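Local atomic coordinates of thioredoxin reductase (Streptomyces clavuligerus, PDB entry 4NTD), a protein that uses bound FAD to form disulfide bonds in natural products, probably including holomycin, and belongs to the thioredoxin reductase family. Residues A[135-141]-A[292-298]; A[147-151]-A[227-231]; A[236-240]-A[250-254]. All blocks are in the same frame, centred on the assembly; numbering follows the deposited sequence. Where two conformers were deposited one is given.

Interaction 1. Residues A[135-141]-A[292-298]; sequences VVVATGL and VWAVGNV. With FAD (flavin-adenine dinucleotide), chain C.
The contact lies in the five-stranded parallel sheet of the FAD-binding domain, where Val135 to Val137 pair with the edge strand Val292 to Ala294. Three backbone bonds join the two segments in parallel register; the third comes from Val295, just past the strand. Trp293 N donates to Val135 O (3.0 Å). Val137 N then donates to Trp293 O in a nearly straight bond of 2.8 Å and 175°. Val295 N closes the series on Val137 O (3.0 Å). One face of the sheet carries Val135, Val137, Val292 and Ala294, and helix 264-269 packs on it through Leu266. Val136 and Trp293 lie on the other face, against helix 305-338.

Past the strands, side chains keep the two loops together. With chi1 at -57°, Val295 CG2 falls between the backbone N and the carbonyl carbon and meets Ala138 CB at 3.7 Å. Val298 CG2 comes against Thr139 OG1 at 3.4 Å; that hydroxyl is hydrogen-bonded to Arg262 O. Leu141 CD2 touches Asn297 CB at 3.7 Å, while Asn297 ND2 bonds to Asp300 O and Asn297 OD1 accepts from Arg65 NH1.

The loops then meet the diphosphate. Asn297 N donates to FAD O1P (2.9 Å, 160°). A water also donates to FAD O1P (2.8 Å). The same water donates to Val295 O and accepts from Gly140 N and Val298 N, so four bonds fix it between both loops and the cofactor. Asn297 also belongs to the glutathione site. Gly140 and Gly296 bring bare CA atoms close to the diphosphate. The sequences fit two family elements: the Ala-Thr-Gly motif of Ala138 to Gly140, and the loop after the last strand that contacts the diphosphate, both typical of the FAD domain in pyridine nucleotide-disulphide oxidoreductases.

Interaction 2. Residues A[147-151]-A[227-231]; sequences DIPGV and VKRLV
Pro149 and Leu230 make the hydrogen bond of this contact. Leu230 N donates to Pro149 O at 2.9 Å and 174°, approaching the oxygen almost end-on to the carbonyl. Arg229 CA makes a bent CA-H...O contact with the same oxygen. A second backbone bond shapes the loop itself: Val151 N donates to Ile148 O (3.1 Å) across a type II beta turn. Gly150 takes the third place of this turn with a positive phi, and it is the N-cap of helix 151-154.

The loop 147-151 follows strand 141-144. Strand 227-233 is an edge of a three-stranded antiparallel sheet. The sheet belongs to the second domain, which probably corresponds to the NADPH-binding domain of thioredoxin reductases. A classic beta bulge sets Lys228 and Arg229 opposite the single residue Glu241 on the neighbouring strand.

Van der Waals contacts line the strand. Ile148 has CG2 anti to its backbone N, and this methyl meets the strand backbone, with Ile148 CG2 3.8 Å from Arg229 CA. The same Ile148 CG2 makes an apolar contact with Val227 CG1 at 4.2 Å. Pro149 lays its ring beside the bulge, with Pro149 CD 3.3 Å from Lys228 O. Pro149 CB also meets Arg229 CB at 3.9 Å. Leu230 CD1 lies against the Gly150-Val151 peptide, 3.7 Å from Gly150 C. Leu230 also crosses the apolar side chain of Val151 at a slant, with Leu230 CD1 3.9 Å from Val151 CG2. Leu159 of strand 159-160 packs against both Val151 and Leu230.

Charge enters through Arg229, whose side chain runs off from the loop. In the conformer given, Arg229 NE forms a salt bridge with Glu241 OE1.

Interaction 3. Residues A[236-240]-A[250-254]; sequences RLRGV and RSTVF
Leu237 and Val253 cross at about a right angle, and their methyls meet closely: Leu237 CD2 is 3.5 Å from Val253 CG2. They join two sheets of the second, Rossmann-like domain. Strand 236-242 is the middle strand of the antiparallel sheet, and strand 252-254 lies in the parallel sheet. The axes of segments 236-240 and 252-254 make an angle of 66°. Leu237 holds CG anti to its backbone N (chi1 178°), and its CD2 also rests on Thr252 CA at 3.8 Å. Val240 comes to the same methyl of Val253 from another direction and at a slant, with Val240 CG2 3.8 Å from Val253 CG2.

Arg238 turns away from segment 250-254, and Arg238 NE bonds to Glu233 O. Opposite Val231 the strand carries a second classic bulge, Arg238-Gly239. Arg250 N donates to Arg238 O at 3.1 Å and 151°, from above the carbonyl plane. The Arg250 side chain heads for Asp197, and its NH1 makes a salt bridge with Asp197 OD1. Beside Leu237, a water bridges the two backbones, donating to Leu237 O at 2.8 Å and to Ser251 O at 2.8 Å.

Interactions 2 and 3 are neighbours, with centres about 10 Å apart. They share the antiparallel sheet, in which strands 227-233 and 236-242 are adjacent. Val231 O with Arg238 N and Val231 N with Gly239 O are probable backbone hydrogen bonds between them. Interaction 1 lies in another sheet, the parallel sheet of the FAD domain. Its centre is about 33 Å from the centre of interaction 2 and about 34 Å from that of interaction 3. Along the chain, interactions 2 and 3 come one after the other, both inside the loop closed by interaction 1. The second domain is thus inserted between two strands that pair in the FAD domain, the layout known from thioredoxin reductases.

Interaction 1. Residues A[135-141]-A[292-298]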
loop_
_atom_site.group_PDB
_atom_site.type_symbol
_atom_site.label_atom_id
_atom_site.label_comp_id
_atom_site.label_asym_id
_atom_site.label_seq_id
_atom_site.Cartn_x
_atom_site.Cartn_y
_atom_site.Cartn_z
ATOM N N VAL A 135 12.062 10.161 12.029
ATOM C CA VAL A 135 12.786 9.316 11.078
ATOM C C VAL A 135 11.846 8.276 10.466
ATOM O O VAL A 135 11.031 7.677 11.170
ATOM C CB VAL A 135 13.972 8.593 11.756
ATOM C CG1 VAL A 135 14.663 7.636 10.788
ATOM C CG2 VAL A 135 14.969 9.607 12.296
ATOM N N VAL A 136 11.963 8.085 9.152
ATOM C CA VAL A 136 11.326 6.971 8.452
ATOM C C VAL A 136 12.438 6.087 7.899
ATOM O O VAL A 136 13.265 6.550 7.110
ATOM C CB VAL A 136 10.428 7.448 7.290
ATOM C CG1 VAL A 136 9.816 6.257 6.558
ATOM C CG2 VAL A 136 9.340 8.382 7.802
ATOM N N VAL A 137 12.465 4.826 8.324
ATOM C CA VAL A 137 13.450 3.860 7.837
ATOM C C VAL A 137 12.806 3.026 6.730
ATOM O O VAL A 137 11.833 2.308 6.967
ATOM C CB VAL A 137 13.966 2.951 8.972
ATOM C CG1 VAL A 137 14.973 1.936 8.443
ATOM C CG2 VAL A 137 14.589 3.792 10.079
ATOM N N ALA A 138 13.345 3.149 5.519
ATOM C CA ALA A 138 12.826 2.446 4.345
ATOM C C ALA A 138 13.997 1.860 3.561
ATOM O O ALA A 138 14.160 2.106 2.367
ATOM C CB ALA A 138 12.012 3.399 3.483
ATOM N N THR A 139 14.793 1.060 4.262
ATOM C CA THR A 139 16.101 0.605 3.786
ATOM C C THR A 139 16.090 -0.745 3.054
ATOM O O THR A 139 17.144 -1.238 2.640
ATOM C CB THR A 139 17.062 0.503 4.981
ATOM O OG1 THR A 139 16.394 -0.169 6.056
ATOM C CG2 THR A 139 17.482 1.888 5.444
ATOM N N GLY A 140 14.913 -1.344 2.904
ATOM C CA GLY A 140 14.768 -2.577 2.137
ATOM C C GLY A 140 15.347 -3.814 2.799
ATOM O O GLY A 140 15.585 -3.836 4.009
ATOM N N LEU A 141 15.556 -4.851 1.990
ATOM C CA LEU A 141 16.186 -6.090 2.446
ATOM C C LEU A 141 17.213 -6.575 1.431
ATOM O O LEU A 141 17.165 -6.192 0.259
ATOM C CB LEU A 141 15.132 -7.175 2.716
ATOM C CG LEU A 141 14.348 -7.794 1.547
ATOM C CD1 LEU A 141 15.147 -8.854 0.794
ATOM C CD2 LEU A 141 13.049 -8.403 2.058
ATOM N N VAL A 292 9.691 7.015 15.305
ATOM C CA VAL A 292 10.401 6.185 14.328
ATOM C C VAL A 292 9.429 5.277 13.573
ATOM O O VAL A 292 8.817 4.381 14.159
ATOM C CB VAL A 292 11.488 5.325 15.009
ATOM C CG1 VAL A 292 12.205 4.445 13.988
ATOM C CG2 VAL A 292 12.484 6.213 15.742
ATOM N N TRP A 293 9.294 5.528 12.271
ATOM C CA TRP A 293 8.475 4.707 11.380
ATOM C C TRP A 293 9.370 3.810 10.525
ATOM O O TRP A 293 10.530 4.142 10.271
ATOM C CB TRP A 293 7.613 5.592 10.467
ATOM C CG TRP A 293 6.253 5.928 11.024
ATOM C CD1 TRP A 293 5.070 5.344 10.683
ATOM C CD2 TRP A 293 5.939 6.924 12.007
ATOM N NE1 TRP A 293 4.038 5.909 11.392
ATOM C CE2 TRP A 293 4.543 6.881 12.213
ATOM C CE3 TRP A 293 6.701 7.849 12.733
ATOM C CZ2 TRP A 293 3.892 7.725 13.115
ATOM C CZ3 TRP A 293 6.052 8.687 13.632
ATOM C CH2 TRP A 293 4.662 8.617 13.814
ATOM N N ALA A 294 8.821 2.680 10.085
ATOM C CA ALA A 294 9.520 1.766 9.179
ATOM C C ALA A 294 8.549 1.256 8.118
ATOM O O ALA A 294 7.440 0.840 8.450
ATOM C CB ALA A 294 10.115 0.603 9.953
ATOM N N VAL A 295 8.963 1.297 6.851
ATOM C CA VAL A 295 8.098 0.897 5.734
ATOM C C VAL A 295 8.844 0.099 4.670
ATOM O O VAL A 295 10.049 0.265 4.484
ATOM C CB VAL A 295 7.433 2.115 5.046
ATOM C CG1 VAL A 295 6.627 2.931 6.045
ATOM C CG2 VAL A 295 8.465 2.992 4.352
ATOM N N GLY A 296 8.100 -0.743 3.957
ATOM C CA GLY A 296 8.634 -1.550 2.864
ATOM C C GLY A 296 9.274 -2.860 3.284
ATOM O O GLY A 296 8.934 -3.434 4.324
ATOM N N ASN A 297 10.211 -3.329 2.459
ATOM C CA ASN A 297 10.881 -4.616 2.668
ATOM C C ASN A 297 11.665 -4.729 3.981
ATOM O O ASN A 297 11.947 -5.843 4.421
ATOM C CB ASN A 297 11.842 -4.933 1.505
ATOM C CG ASN A 297 11.190 -5.680 0.342
ATOM O OD1 ASN A 297 11.767 -5.726 -0.743
ATOM N ND2 ASN A 297 10.024 -6.292 0.559
ATOM N N VAL A 298 12.033 -3.604 4.599
ATOM C CA VAL A 298 12.739 -3.650 5.889
ATOM C C VAL A 298 11.870 -4.272 6.992
ATOM O O VAL A 298 12.401 -4.829 7.950
ATOM C CB VAL A 298 13.294 -2.264 6.322
ATOM C CG1 VAL A 298 12.175 -1.291 6.676
ATOM C CG2 VAL A 298 14.265 -2.410 7.490
HETATM P PA FAD C . 14.108 -0.736 -2.009
HETATM O O1A FAD C . 13.371 -0.473 -3.295
HETATM O O2A FAD C . 15.104 -1.865 -1.974
HETATM O O5B FAD C . 14.864 0.613 -1.588
HETATM C C5B FAD C . 15.640 0.664 -0.398
HETATM C C4B FAD C . 16.656 1.783 -0.546
HETATM O O4B FAD C . 17.282 2.024 0.711
HETATM C C3B FAD C . 17.767 1.436 -1.535
HETATM O O3B FAD C . 17.826 2.407 -2.589
HETATM C C2B FAD C . 19.039 1.432 -0.702
HETATM O O2B FAD C . 20.161 1.960 -1.415
HETATM C C1B FAD C . 18.662 2.308 0.480
HETATM N N9A FAD C . 19.411 2.084 1.737
HETATM C C8A FAD C . 19.543 0.924 2.404
HETATM N N7A FAD C . 20.272 1.105 3.531
HETATM C C5A FAD C . 20.608 2.405 3.594
HETATM C C6A FAD C . 21.367 3.270 4.521
HETATM N N6A FAD C . 21.933 2.748 5.632
HETATM N N1A FAD C . 21.479 4.585 4.214
HETATM C C2A FAD C . 20.921 5.115 3.105
HETATM N N3A FAD C . 20.213 4.381 2.223
HETATM C C4A FAD C . 20.028 3.050 2.412
HETATM N N1 FAD C . 8.414 -5.890 -7.155
HETATM C C2 FAD C . 7.410 -5.540 -7.991
HETATM O O2 FAD C . 6.409 -4.979 -7.499
HETATM N N3 FAD C . 7.453 -5.776 -9.315
HETATM C C4 FAD C . 8.508 -6.371 -9.899
HETATM O O4 FAD C . 8.518 -6.581 -11.129
HETATM C C4X FAD C . 9.658 -6.775 -9.056
HETATM N N5 FAD C . 10.764 -7.383 -9.554
HETATM C C5X FAD C . 11.784 -7.746 -8.731
HETATM C C6 FAD C . 12.907 -8.366 -9.269
HETATM C C7 FAD C . 13.971 -8.750 -8.456
HETATM C C7M FAD C . 15.179 -9.423 -9.061
HETATM C C8 FAD C . 13.910 -8.493 -6.995
HETATM C C8M FAD C . 15.045 -8.908 -6.096
HETATM C C9 FAD C . 12.791 -7.874 -6.449
HETATM C C9A FAD C . 11.719 -7.489 -7.260
HETATM N N10 FAD C . 10.567 -6.853 -6.729
HETATM C C10 FAD C . 9.535 -6.491 -7.611
HETATM C "C1'" FAD C . 10.405 -6.540 -5.303
HETATM C "C2'" FAD C . 10.948 -5.135 -5.040
HETATM O "O2'" FAD C . 12.382 -5.169 -5.087
HETATM C "C3'" FAD C . 10.500 -4.595 -3.683
HETATM O "O3'" FAD C . 9.069 -4.631 -3.609
HETATM C "C4'" FAD C . 10.956 -3.159 -3.425
HETATM O "O4'" FAD C . 12.349 -2.995 -3.716
HETATM C "C5'" FAD C . 10.729 -2.752 -1.975
HETATM O "O5'" FAD C . 10.809 -1.331 -1.880
HETATM P P FAD C . 11.517 -0.613 -0.631
HETATM O O1P FAD C . 11.097 -1.307 0.635
HETATM O O2P FAD C . 11.306 0.871 -0.797
HETATM O O3P FAD C . 13.090 -0.982 -0.777
HETATM O O HOH W 1 12.167 -0.854 3.160
HETATM O O HOH W 2 14.210 -4.179 -0.497
#

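Interaction 2. Residues A[147-151]-A[227-231]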
loop_
_atom_site.group_PDB
_atom_site.type_symbol
_atom_site.label_atom_id
_atom_site.label_comp_id
_atom_site.label_asym_id
_atom_site.label_seq_id
_atom_site.Cartn_x
_atom_site.Cartn_y
_atom_site.Cartn_z
ATOM N N ASP A 147 25.714 -19.933 -3.009
ATOM C CA ASP A 147 27.037 -19.828 -3.620
ATOM C C ASP A 147 27.240 -20.954 -4.636
ATOM O O ASP A 147 27.952 -21.929 -4.379
ATOM C CB ASP A 147 28.123 -19.848 -2.535
ATOM C CG ASP A 147 29.508 -19.515 -3.075
ATOM O OD1 ASP A 147 29.615 -18.906 -4.161
ATOM O OD2 ASP A 147 30.496 -19.860 -2.396
ATOM N N ILE A 148 26.593 -20.800 -5.789
ATOM C CA ILE A 148 26.679 -21.748 -6.895
ATOM C C ILE A 148 27.078 -20.959 -8.142
ATOM O O ILE A 148 26.473 -19.926 -8.429
ATOM C CB ILE A 148 25.326 -22.455 -7.131
ATOM C CG1 ILE A 148 24.993 -23.365 -5.942
ATOM C CG2 ILE A 148 25.350 -23.257 -8.427
ATOM C CD1 ILE A 148 23.562 -23.858 -5.915
ATOM N N PRO A 149 28.101 -21.429 -8.881
ATOM C CA PRO A 149 28.531 -20.707 -10.081
ATOM C C PRO A 149 27.392 -20.404 -11.055
ATOM O O PRO A 149 26.599 -21.290 -11.381
ATOM C CB PRO A 149 29.547 -21.659 -10.719
ATOM C CG PRO A 149 30.104 -22.423 -9.574
ATOM C CD PRO A 149 28.981 -22.577 -8.589
ATOM N N GLY A 150 27.317 -19.147 -11.492
ATOM C CA GLY A 150 26.277 -18.690 -12.411
ATOM C C GLY A 150 25.150 -17.921 -11.741
ATOM O O GLY A 150 24.499 -17.099 -12.383
ATOM N N VAL A 151 24.917 -18.178 -10.454
ATOM C CA VAL A 151 23.778 -17.586 -9.740
ATOM C C VAL A 151 23.871 -16.057 -9.675
ATOM O O VAL A 151 22.902 -15.365 -9.994
ATOM C CB VAL A 151 23.625 -18.192 -8.323
ATOM C CG1 VAL A 151 22.666 -17.377 -7.465
ATOM C CG2 VAL A 151 23.152 -19.637 -8.425
ATOM N N VAL A 227 23.853 -29.787 -7.103
ATOM C CA VAL A 227 23.919 -28.857 -8.223
ATOM C C VAL A 227 25.315 -28.234 -8.257
ATOM O O VAL A 227 25.760 -27.659 -7.262
ATOM C CB VAL A 227 22.851 -27.747 -8.092
ATOM C CG1 VAL A 227 23.011 -26.702 -9.190
ATOM C CG2 VAL A 227 21.450 -28.346 -8.122
ATOM N N LYS A 228 25.990 -28.354 -9.401
ATOM C CA LYS A 228 27.354 -27.854 -9.557
ATOM C C LYS A 228 27.381 -26.407 -10.055
ATOM O O LYS A 228 28.118 -25.582 -9.517
ATOM C CB LYS A 228 28.138 -28.756 -10.517
ATOM C CG LYS A 228 29.619 -28.419 -10.623
ATOM C CD LYS A 228 30.329 -29.299 -11.638
ATOM C CE LYS A 228 31.669 -28.699 -12.037
ATOM N NZ LYS A 228 32.540 -29.672 -12.754
ATOM N N ARG A 229 26.594 -26.120 -11.089
ATOM C CA ARG A 229 26.594 -24.801 -11.722
ATOM C C ARG A 229 25.345 -24.585 -12.566
ATOM O O ARG A 229 24.666 -25.542 -12.946
ATOM C CB ARG A 229 27.832 -24.628 -12.621
ATOM C CG ARG A 229 27.780 -25.411 -13.933
ATOM C CD ARG A 229 28.996 -25.160 -14.816
ATOM N NE ARG A 229 29.049 -26.094 -15.939
ATOM C CZ ARG A 229 28.942 -25.747 -17.220
ATOM N NH1 ARG A 229 28.789 -24.474 -17.562
ATOM N NH2 ARG A 229 28.999 -26.679 -18.163
ATOM N N LEU A 230 25.062 -23.320 -12.862
ATOM C CA LEU A 230 24.084 -22.973 -13.876
ATOM C C LEU A 230 24.849 -22.932 -15.194
ATOM O O LEU A 230 25.966 -22.414 -15.248
ATOM C CB LEU A 230 23.459 -21.607 -13.596
ATOM C CG LEU A 230 22.735 -21.437 -12.261
ATOM C CD1 LEU A 230 22.113 -20.051 -12.186
ATOM C CD2 LEU A 230 21.679 -22.513 -12.057
ATOM N N VAL A 231 24.262 -23.497 -16.245
ATOM C CA VAL A 231 24.886 -23.505 -17.566
ATOM C C VAL A 231 24.369 -22.317 -18.371
ATOM O O VAL A 231 23.168 -22.206 -18.623
ATOM C CB VAL A 231 24.597 -24.816 -18.325
ATOM C CG1 VAL A 231 25.313 -24.829 -19.670
ATOM C CG2 VAL A 231 25.021 -26.015 -17.486
#

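Interaction 3. Residues A[236-240]-A[250-254]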
loop_
_atom_site.group_PDB
_atom_site.type_symbol
_atom_site.label_atom_id
_atom_site.label_comp_id
_atom_site.label_asym_id
_atom_site.label_seq_id
_atom_site.Cartn_x
_atom_site.Cartn_y
_atom_site.Cartn_z
ATOM N N ARG A 236 22.336 -16.464 -22.127
ATOM C CA ARG A 236 21.082 -16.990 -21.589
ATOM C C ARG A 236 21.287 -18.330 -20.904
ATOM O O ARG A 236 22.099 -19.153 -21.336
ATOM C CB ARG A 236 19.974 -17.076 -22.654
ATOM C CG ARG A 236 20.430 -17.326 -24.085
ATOM C CD ARG A 236 19.483 -16.667 -25.080
ATOM N NE ARG A 236 18.125 -17.213 -24.996
ATOM C CZ ARG A 236 17.547 -18.007 -25.902
ATOM N NH1 ARG A 236 18.185 -18.376 -27.012
ATOM N NH2 ARG A 236 16.304 -18.432 -25.700
ATOM N N LEU A 237 20.549 -18.521 -19.816
ATOM C CA LEU A 237 20.559 -19.771 -19.072
ATOM C C LEU A 237 20.044 -20.907 -19.948
ATOM O O LEU A 237 19.001 -20.781 -20.590
ATOM C CB LEU A 237 19.686 -19.641 -17.824
ATOM C CG LEU A 237 19.568 -20.892 -16.956
ATOM C CD1 LEU A 237 20.841 -21.107 -16.158
ATOM C CD2 LEU A 237 18.371 -20.789 -16.030
ATOM N N ARG A 238 20.791 -22.010 -19.968
ATOM C CA ARG A 238 20.434 -23.198 -20.742
ATOM C C ARG A 238 20.027 -24.373 -19.864
ATOM O O ARG A 238 19.302 -25.259 -20.317
ATOM C CB ARG A 238 21.612 -23.627 -21.617
ATOM C CG ARG A 238 22.154 -22.532 -22.517
ATOM C CD ARG A 238 21.085 -21.993 -23.451
ATOM N NE ARG A 238 21.636 -21.037 -24.404
ATOM C CZ ARG A 238 20.969 -20.536 -25.441
ATOM N NH1 ARG A 238 19.706 -20.885 -25.674
ATOM N NH2 ARG A 238 21.568 -19.670 -26.249
ATOM N N GLY A 239 20.502 -24.397 -18.623
ATOM C CA GLY A 239 20.160 -25.480 -17.712
ATOM C C GLY A 239 20.972 -25.526 -16.436
ATOM O O GLY A 239 21.635 -24.555 -16.064
ATOM N N VAL A 240 20.901 -26.677 -15.775
ATOM C CA VAL A 240 21.540 -26.910 -14.489
ATOM C C VAL A 240 22.411 -28.155 -14.611
ATOM O O VAL A 240 21.944 -29.191 -15.083
ATOM C CB VAL A 240 20.480 -27.128 -13.387
ATOM C CG1 VAL A 240 21.132 -27.403 -12.039
ATOM C CG2 VAL A 240 19.558 -25.917 -13.294
ATOM N N ARG A 250 16.826 -26.155 -18.744
ATOM C CA ARG A 250 15.785 -25.278 -18.202
ATOM C C ARG A 250 15.987 -23.901 -18.837
ATOM O O ARG A 250 17.110 -23.546 -19.193
ATOM C CB ARG A 250 15.913 -25.137 -16.679
ATOM C CG ARG A 250 15.660 -26.390 -15.846
ATOM C CD ARG A 250 14.182 -26.749 -15.732
ATOM N NE ARG A 250 13.764 -27.754 -16.706
ATOM C CZ ARG A 250 12.540 -28.270 -16.793
ATOM N NH1 ARG A 250 11.572 -27.877 -15.966
ATOM N NH2 ARG A 250 12.278 -29.185 -17.720
ATOM N N SER A 251 14.915 -23.125 -18.975
ATOM C CA SER A 251 15.026 -21.751 -19.484
ATOM C C SER A 251 15.179 -20.739 -18.344
ATOM O O SER A 251 15.798 -19.686 -18.519
ATOM C CB SER A 251 13.803 -21.391 -20.330
ATOM O OG SER A 251 12.659 -21.213 -19.517
ATOM N N THR A 252 14.600 -21.062 -17.191
ATOM C CA THR A 252 14.573 -20.165 -16.038
ATOM C C THR A 252 14.679 -20.986 -14.755
ATOM O O THR A 252 14.056 -22.041 -14.641
ATOM C CB THR A 252 13.256 -19.361 -16.001
ATOM O OG1 THR A 252 12.957 -18.859 -17.310
ATOM C CG2 THR A 252 13.350 -18.198 -15.023
ATOM N N VAL A 253 15.472 -20.503 -13.800
ATOM C CA VAL A 253 15.636 -21.176 -12.513
ATOM C C VAL A 253 15.283 -20.212 -11.382
ATOM O O VAL A 253 15.641 -19.034 -11.425
ATOM C CB VAL A 253 17.068 -21.734 -12.344
ATOM C CG1 VAL A 253 17.301 -22.245 -10.930
ATOM C CG2 VAL A 253 17.315 -22.855 -13.344
ATOM N N PHE A 254 14.561 -20.723 -10.389
ATOM C CA PHE A 254 14.146 -19.938 -9.235
ATOM C C PHE A 254 14.820 -20.425 -7.956
ATOM O O PHE A 254 15.127 -21.610 -7.806
ATOM C CB PHE A 254 12.624 -19.995 -9.063
ATOM C CG PHE A 254 11.866 -19.194 -10.085
ATOM C CD1 PHE A 254 11.365 -17.938 -9.770
ATOM C CD2 PHE A 254 11.645 -19.698 -11.359
ATOM C CE1 PHE A 254 10.660 -17.199 -10.707
ATOM C CE2 PHE A 254 10.945 -18.963 -12.301
ATOM C CZ PHE A 254 10.451 -17.712 -11.975
HETATM O O HOH W 3 16.952 -18.987 -20.997
#